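Local coordinates for protein bifunctional dTDP-4-dehydrorhamnose 3,5-epimerase/dTDP-4-dehydrorhamnose reductase (Arabidopsis thaliana, PDB 4QQR) that epimerises dTDP-6-deoxy-4-keto-alpha-D-glucose at the 3' and 5' carbons of the sugar and reduces the product with NADPH to dTDP-beta-L-rhamnose, at residues T86-V91 with F143-K148; N90-L95 with V151-L155; I116-D120 with G130-E134. One frame throughout, in Å; residues are numbered along the deposited sequence.

Contact 1 (T86-V91 with F143-K148)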
# COMPACT_ATOMS: atom_id res chain seq x y z
N THR A 86 -6.13 1.71 -10.33
CA THR A 86 -4.99 2.50 -9.87
C THR A 86 -4.09 1.67 -8.94
O THR A 86 -2.88 1.92 -8.83
CB THR A 86 -5.41 3.79 -9.17
OG1 THR A 86 -6.67 4.23 -9.70
CG2 THR A 86 -4.37 4.88 -9.40
N ILE A 87 -4.68 0.70 -8.27
CA ILE A 87 -3.92 -0.15 -7.36
C ILE A 87 -2.99 -1.07 -8.14
O ILE A 87 -1.87 -1.35 -7.72
CB ILE A 87 -4.85 -1.01 -6.47
CG1 ILE A 87 -5.54 -0.13 -5.43
CG2 ILE A 87 -4.06 -2.12 -5.80
CD1 ILE A 87 -6.58 -0.87 -4.61
N ARG A 88 -3.47 -1.54 -9.29
CA ARG A 88 -2.70 -2.45 -10.12
C ARG A 88 -1.48 -1.77 -10.74
O ARG A 88 -0.40 -2.36 -10.83
CB ARG A 88 -3.58 -3.04 -11.22
CG ARG A 88 -2.83 -3.94 -12.20
CD ARG A 88 -3.57 -4.03 -13.52
NE ARG A 88 -4.91 -3.46 -13.44
CZ ARG A 88 -5.99 -4.01 -13.98
NH1 ARG A 88 -5.90 -5.15 -14.64
NH2 ARG A 88 -7.17 -3.42 -13.85
N THR A 89 -1.65 -0.52 -11.17
CA THR A 89 -0.57 0.21 -11.79
C THR A 89 0.23 1.10 -10.84
O THR A 89 1.45 1.13 -10.93
CB THR A 89 -1.03 0.99 -13.07
OG1 THR A 89 -0.11 2.06 -13.33
CG2 THR A 89 -2.37 1.58 -12.89
N ASN A 90 -0.43 1.80 -9.93
CA ASN A 90 0.28 2.78 -9.08
C ASN A 90 0.80 2.18 -7.78
O ASN A 90 1.71 2.72 -7.16
CB ASN A 90 -0.62 3.97 -8.74
CG ASN A 90 -0.90 4.86 -9.93
OD1 ASN A 90 -0.84 4.43 -11.09
ND2 ASN A 90 -1.21 6.13 -9.66
N VAL A 91 0.20 1.07 -7.37
CA VAL A 91 0.70 0.32 -6.25
C VAL A 91 1.53 -0.87 -6.74
O VAL A 91 2.76 -0.82 -6.73
CB VAL A 91 -0.43 -0.12 -5.28
CG1 VAL A 91 0.14 -0.85 -4.10
CG2 VAL A 91 -1.19 1.08 -4.78
N PHE A 143 -9.54 8.28 -1.47
CA PHE A 143 -8.84 7.08 -1.93
C PHE A 143 -7.51 7.37 -2.63
O PHE A 143 -6.47 6.81 -2.27
CB PHE A 143 -9.72 6.26 -2.86
CG PHE A 143 -8.97 5.19 -3.62
CD1 PHE A 143 -8.70 3.96 -3.02
CD2 PHE A 143 -8.54 5.42 -4.93
CE1 PHE A 143 -8.01 2.98 -3.71
CE2 PHE A 143 -7.85 4.45 -5.63
CZ PHE A 143 -7.58 3.22 -5.02
N TYR A 144 -7.55 8.22 -3.64
CA TYR A 144 -6.36 8.55 -4.38
C TYR A 144 -5.26 9.01 -3.43
O TYR A 144 -4.12 8.54 -3.49
CB TYR A 144 -6.63 9.61 -5.46
CG TYR A 144 -5.47 9.76 -6.40
CD1 TYR A 144 -5.18 8.76 -7.31
CD2 TYR A 144 -4.63 10.86 -6.34
CE1 TYR A 144 -4.10 8.86 -8.16
CE2 TYR A 144 -3.54 10.98 -7.18
CZ TYR A 144 -3.28 9.97 -8.09
OH TYR A 144 -2.20 10.05 -8.95
N SER A 145 -5.63 9.90 -2.52
CA SER A 145 -4.69 10.48 -1.55
C SER A 145 -4.07 9.46 -0.60
O SER A 145 -2.86 9.48 -0.34
CB SER A 145 -5.41 11.56 -0.75
OG SER A 145 -4.53 12.64 -0.58
N LYS A 146 -4.91 8.59 -0.05
CA LYS A 146 -4.43 7.59 0.88
C LYS A 146 -3.50 6.63 0.14
O LYS A 146 -2.44 6.25 0.64
CB LYS A 146 -5.61 6.85 1.50
CG LYS A 146 -5.36 6.30 2.90
CD LYS A 146 -6.60 5.59 3.44
CE LYS A 146 -7.89 6.34 3.06
NZ LYS A 146 -8.72 6.67 4.24
N THR A 147 -3.89 6.29 -1.09
CA THR A 147 -3.14 5.33 -1.88
C THR A 147 -1.74 5.83 -2.26
O THR A 147 -0.74 5.10 -2.10
CB THR A 147 -3.92 4.91 -3.14
OG1 THR A 147 -5.18 4.34 -2.74
CG2 THR A 147 -3.15 3.89 -3.93
N LYS A 148 -1.66 7.06 -2.75
CA LYS A 148 -0.36 7.61 -3.13
C LYS A 148 0.54 7.75 -1.90
O LYS A 148 1.74 7.48 -1.97
CB LYS A 148 -0.52 8.93 -3.86
CG LYS A 148 -1.25 8.79 -5.19
CD LYS A 148 -0.56 7.81 -6.15
CE LYS A 148 0.65 8.45 -6.84
NZ LYS A 148 1.12 7.66 -8.02
O HOH W 1 3.01 5.69 -7.08
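Apolar packing begins where V91 meets T147: their CG2 methyls approach to 3.5 Å, the two beta-branched side chains lying roughly at right angles. One turn back, the phenyl ring of F143 turns its edge to I87, with CG1 of I87 lying near the ring plane, 3.9 Å from CZ. The T147 hydroxyl sits over a face of the same ring and returns a bond to its own helix, OG1 to F143 O at 2.8 Å, so that threonine can offer its methyl to the interface while its polar atom is satisfied. T86 works similarly: CG2 meets the edge of the Y144 ring, and OG1 is hydrogen-bonded to H82 O. Segments 86-91 and 143-148, parts of helices 80-103 and 143-155, run in broadly the same direction, as neighbouring helices on one face of a Rossmann sheet do.

Y144 and K148 stand four residues apart, as in the YxxxK signature of the short-chain dehydrogenase/reductase family, and Y144 lies near V70, which by similarity binds NADPH. With chi1 at -64°, CG of K148 lies over a face of the Y144 ring, toward its rim; the bends at chi2 (-58°) and chi3 (-79°) then carry NZ toward N90.

A water bridges the two helices, accepting from K148 NZ at 2.9 Å and donating to N90 O at 3.2 Å. This link resembles the Asn-water-Lys part of the proton relay described for classical short-chain dehydrogenases/reductases. On the outer side, I87 packs against Y158 of the second subunit.

Contact 2 (N90-L95 with V151-L155)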
# COMPACT_ATOMS: atom_id res chain seq x y z
N ASN A 90 -0.43 1.80 -9.93
CA ASN A 90 0.28 2.78 -9.08
C ASN A 90 0.80 2.18 -7.78
O ASN A 90 1.71 2.72 -7.16
CB ASN A 90 -0.62 3.97 -8.74
CG ASN A 90 -0.90 4.86 -9.93
OD1 ASN A 90 -0.84 4.43 -11.09
ND2 ASN A 90 -1.21 6.13 -9.66
N VAL A 91 0.20 1.07 -7.37
CA VAL A 91 0.70 0.32 -6.25
C VAL A 91 1.53 -0.87 -6.74
O VAL A 91 2.76 -0.82 -6.73
CB VAL A 91 -0.43 -0.12 -5.28
CG1 VAL A 91 0.14 -0.85 -4.10
CG2 VAL A 91 -1.19 1.08 -4.78
N ALA A 92 0.88 -1.93 -7.21
CA ALA A 92 1.61 -3.19 -7.48
C ALA A 92 2.63 -3.03 -8.59
O ALA A 92 3.71 -3.60 -8.52
CB ALA A 92 0.65 -4.38 -7.78
N GLY A 93 2.28 -2.26 -9.61
CA GLY A 93 3.20 -2.04 -10.71
C GLY A 93 4.39 -1.17 -10.36
O GLY A 93 5.52 -1.49 -10.74
N THR A 94 4.16 -0.06 -9.65
CA THR A 94 5.24 0.80 -9.18
C THR A 94 6.16 0.06 -8.19
O THR A 94 7.40 0.20 -8.24
CB THR A 94 4.69 2.04 -8.47
OG1 THR A 94 3.58 2.56 -9.20
CG2 THR A 94 5.74 3.11 -8.37
N LEU A 95 5.56 -0.70 -7.28
CA LEU A 95 6.35 -1.46 -6.33
C LEU A 95 7.17 -2.54 -7.06
O LEU A 95 8.35 -2.74 -6.75
CB LEU A 95 5.48 -2.06 -5.22
CG LEU A 95 5.22 -1.27 -3.93
CD1 LEU A 95 6.31 -0.26 -3.66
CD2 LEU A 95 3.90 -0.59 -3.94
N VAL A 151 2.01 4.12 -1.16
CA VAL A 151 3.12 3.82 -2.07
C VAL A 151 4.34 4.64 -1.71
O VAL A 151 5.44 4.09 -1.61
CB VAL A 151 2.77 4.05 -3.56
CG1 VAL A 151 4.02 3.89 -4.43
CG2 VAL A 151 1.70 3.07 -4.00
N GLU A 152 4.15 5.94 -1.48
CA GLU A 152 5.29 6.78 -1.13
C GLU A 152 5.97 6.28 0.14
O GLU A 152 7.20 6.22 0.19
CB GLU A 152 4.91 8.24 -0.95
CG GLU A 152 6.14 9.07 -0.61
CD GLU A 152 5.85 10.54 -0.37
OE1 GLU A 152 6.00 11.35 -1.33
OE2 GLU A 152 5.50 10.90 0.79
N GLU A 153 5.20 5.93 1.15
CA GLU A 153 5.78 5.42 2.38
C GLU A 153 6.55 4.12 2.12
O GLU A 153 7.67 3.94 2.60
CB GLU A 153 4.71 5.21 3.45
CG GLU A 153 5.23 4.58 4.75
CD GLU A 153 5.65 5.60 5.80
OE1 GLU A 153 5.65 6.82 5.51
OE2 GLU A 153 5.98 5.17 6.94
N LEU A 154 5.96 3.22 1.34
CA LEU A 154 6.62 1.97 0.96
C LEU A 154 7.91 2.19 0.18
O LEU A 154 8.93 1.54 0.44
CB LEU A 154 5.67 1.08 0.17
CG LEU A 154 4.49 0.60 1.00
CD1 LEU A 154 3.41 -0.02 0.12
CD2 LEU A 154 4.98 -0.37 2.07
N LEU A 155 7.89 3.13 -0.77
CA LEU A 155 9.07 3.40 -1.57
C LEU A 155 10.27 3.88 -0.74
O LEU A 155 11.41 3.83 -1.21
CB LEU A 155 8.75 4.36 -2.70
CG LEU A 155 7.81 3.78 -3.76
CD1 LEU A 155 7.47 4.81 -4.83
CD2 LEU A 155 8.41 2.54 -4.38
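V151 points toward helix 80-103 and fits as a knob into the hole formed by N90, V91, T94 and L95. Its CG1 lies anti to the backbone N (chi1 173°), which leaves CG2 directed at the floor of the hole, 3.2 Å from N90 O and 3.6 Å from CG2 of V91. The compact valine suits the spot, since the backbones come close: the CA atoms of V91 and V151 are 6.0 Å apart.

One turn on, L95 reaches both L154 and L155. Its CD1 meets CD2 of L155 at 3.6 Å, the two side chains slanting past one another, and also touches CB of L154, whose side chain crosses that of L95 at about a right angle. The longer leucines bridge a wider separation, where the CA atoms of L95 and L155 stand 7.3 Å apart. T94 adds its methyl, with CG2 4.3 Å from CD1 of L155. Both T94 and L155 touch N110 of strand 107-113, setting this end of the helix pair against the central parallel Rossmann sheet.

The helix segments are nearly parallel, at 21°, with axes 10.6 Å apart. V91 and L154 also reach the second subunit, packing on its L95 and M150 respectively. No hydrogen bond links the segments, so their fit depends on the shape of buried methyl groups; the T94 hydroxyl turns to carbonyls of its own helix, T89 O among them.

Contact 3 (I116-D120 with G130-E134)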
# COMPACT_ATOMS: atom_id res chain seq x y z
N ILE A 116 -0.80 15.26 -1.14
CA ILE A 116 -1.16 14.38 -0.05
C ILE A 116 -0.94 15.09 1.29
O ILE A 116 -0.91 14.49 2.36
CB ILE A 116 -0.32 13.12 -0.13
CG1 ILE A 116 1.16 13.49 -0.23
CG2 ILE A 116 -0.75 12.31 -1.33
CD1 ILE A 116 2.08 12.31 0.02
N PHE A 117 -0.78 16.40 1.21
CA PHE A 117 -0.59 17.21 2.38
C PHE A 117 -1.66 18.29 2.41
O PHE A 117 -2.27 18.61 1.38
CB PHE A 117 0.81 17.81 2.37
CG PHE A 117 1.89 16.86 2.85
CD1 PHE A 117 2.14 16.69 4.21
CD2 PHE A 117 2.65 16.14 1.94
CE1 PHE A 117 3.12 15.83 4.65
CE2 PHE A 117 3.64 15.27 2.39
CZ PHE A 117 3.87 15.12 3.75
N GLU A 118 -1.91 18.85 3.59
CA GLU A 118 -2.93 19.90 3.71
C GLU A 118 -2.60 20.93 4.80
O GLU A 118 -2.06 20.58 5.85
CB GLU A 118 -4.29 19.28 3.98
CG GLU A 118 -5.42 20.27 4.08
CD GLU A 118 -6.75 19.61 4.43
OE1 GLU A 118 -6.75 18.60 5.16
OE2 GLU A 118 -7.78 20.13 3.95
N TYR A 119 -2.90 22.20 4.54
CA TYR A 119 -2.72 23.26 5.54
C TYR A 119 -3.29 22.84 6.90
O TYR A 119 -4.44 22.41 6.99
CB TYR A 119 -3.37 24.57 5.05
CG TYR A 119 -2.60 25.31 3.96
CD1 TYR A 119 -1.24 25.62 4.12
CD2 TYR A 119 -3.22 25.70 2.78
CE1 TYR A 119 -0.54 26.29 3.12
CE2 TYR A 119 -2.53 26.36 1.78
CZ TYR A 119 -1.19 26.66 1.96
OH TYR A 119 -0.50 27.33 0.96
N ASP A 120 -2.46 22.93 7.95
CA ASP A 120 -2.87 22.54 9.30
C ASP A 120 -2.35 23.48 10.40
O ASP A 120 -1.70 24.49 10.11
CB ASP A 120 -2.47 21.09 9.60
CG ASP A 120 -0.96 20.88 9.68
OD1 ASP A 120 -0.53 19.71 9.81
OD2 ASP A 120 -0.18 21.86 9.61
N GLY A 130 6.20 25.33 5.17
CA GLY A 130 5.86 24.29 4.23
C GLY A 130 6.18 22.90 4.74
O GLY A 130 7.03 22.72 5.61
N PHE A 131 5.47 21.91 4.20
CA PHE A 131 5.68 20.52 4.57
C PHE A 131 7.00 19.98 4.07
O PHE A 131 7.43 20.28 2.95
CB PHE A 131 4.56 19.65 4.02
CG PHE A 131 3.27 19.77 4.78
CD1 PHE A 131 3.16 19.24 6.06
CD2 PHE A 131 2.17 20.40 4.21
CE1 PHE A 131 1.98 19.32 6.75
CE2 PHE A 131 0.98 20.50 4.91
CZ PHE A 131 0.89 19.96 6.19
N LYS A 132 7.65 19.18 4.90
CA LYS A 132 8.93 18.63 4.52
C LYS A 132 8.83 17.21 3.95
O LYS A 132 7.79 16.56 4.04
CB LYS A 132 9.87 18.67 5.72
CG LYS A 132 10.44 20.03 5.98
CD LYS A 132 11.36 19.97 7.16
CE LYS A 132 12.12 21.27 7.33
NZ LYS A 132 12.48 21.51 8.77
N GLU A 133 9.91 16.77 3.33
CA GLU A 133 10.01 15.40 2.85
C GLU A 133 9.71 14.39 3.97
O GLU A 133 8.93 13.44 3.79
CB GLU A 133 11.41 15.16 2.25
CG GLU A 133 11.67 15.91 0.92
CD GLU A 133 11.94 17.40 1.08
OE1 GLU A 133 11.79 17.91 2.21
OE2 GLU A 133 12.31 18.06 0.07
N GLU A 134 10.27 14.63 5.14
CA GLU A 134 10.14 13.70 6.25
C GLU A 134 8.74 13.70 6.84
O GLU A 134 8.35 12.77 7.53
CB GLU A 134 11.17 14.00 7.35
CG GLU A 134 12.53 14.47 6.80
CD GLU A 134 12.50 15.94 6.38
OE1 GLU A 134 11.73 16.70 6.99
OE2 GLU A 134 13.23 16.32 5.43
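F117 and F131 each carry CG anti to the carbonyl carbon, with chi1 of -80° and -76°, and these matching torsions send the rings toward each other from the two segments of the loop. The ring planes are 33° apart and the centroids 4.5 Å, an oblique meeting. CD1 of F117 lies over one face of the F131 ring, toward its rim. In return, CB of F131 stands over a face of the F117 ring, 4.1 Å from its centroid, in a CH-pi contact.

Both segments belong to the long irregular connection between strand 107-113 and helix 143-155 of the Rossmann domain, where the two buried phenylalanines pack against each other though neither segment is helix or strand.

The rim of the F131 ring meets oxygens, as suits its slightly positive C-H edge: E118 O lies in the ring plane beside CZ, and D120 OD1 approaches CZ at 3.9 Å. OD2 of D120 is hydrogen-bonded to ND1 of the zinc ligand H123 and to G122 N, making D120 a second-shell residue. Beside F131, K132 N is hydrogen-bonded to OD2 of D135, another zinc ligand, and a bound zinc ion lies about 5 Å from the F131 side chain.

From the N terminus, helix 80-103 supplies the first segments of contacts 1 and 2, which share N90 and V91. The chain then passes through strand 107-113 into the long connection where contact 3 closes a short loop of nine intervening residues. Helix 143-155 follows, closing contact 1 at 143-148 and then contact 2 at 151-155. Because the helices run the same way, the two loops interlock in sequence rather than nest, and contact 3 lies within both. Contacts 1 and 2 zip the two helices together beside the second subunit; contact 3 joins two parts of the connection, its centre about 19 Å from the centres of the other two, and I116 packs on S145, K148 and E152 of helix 143-155.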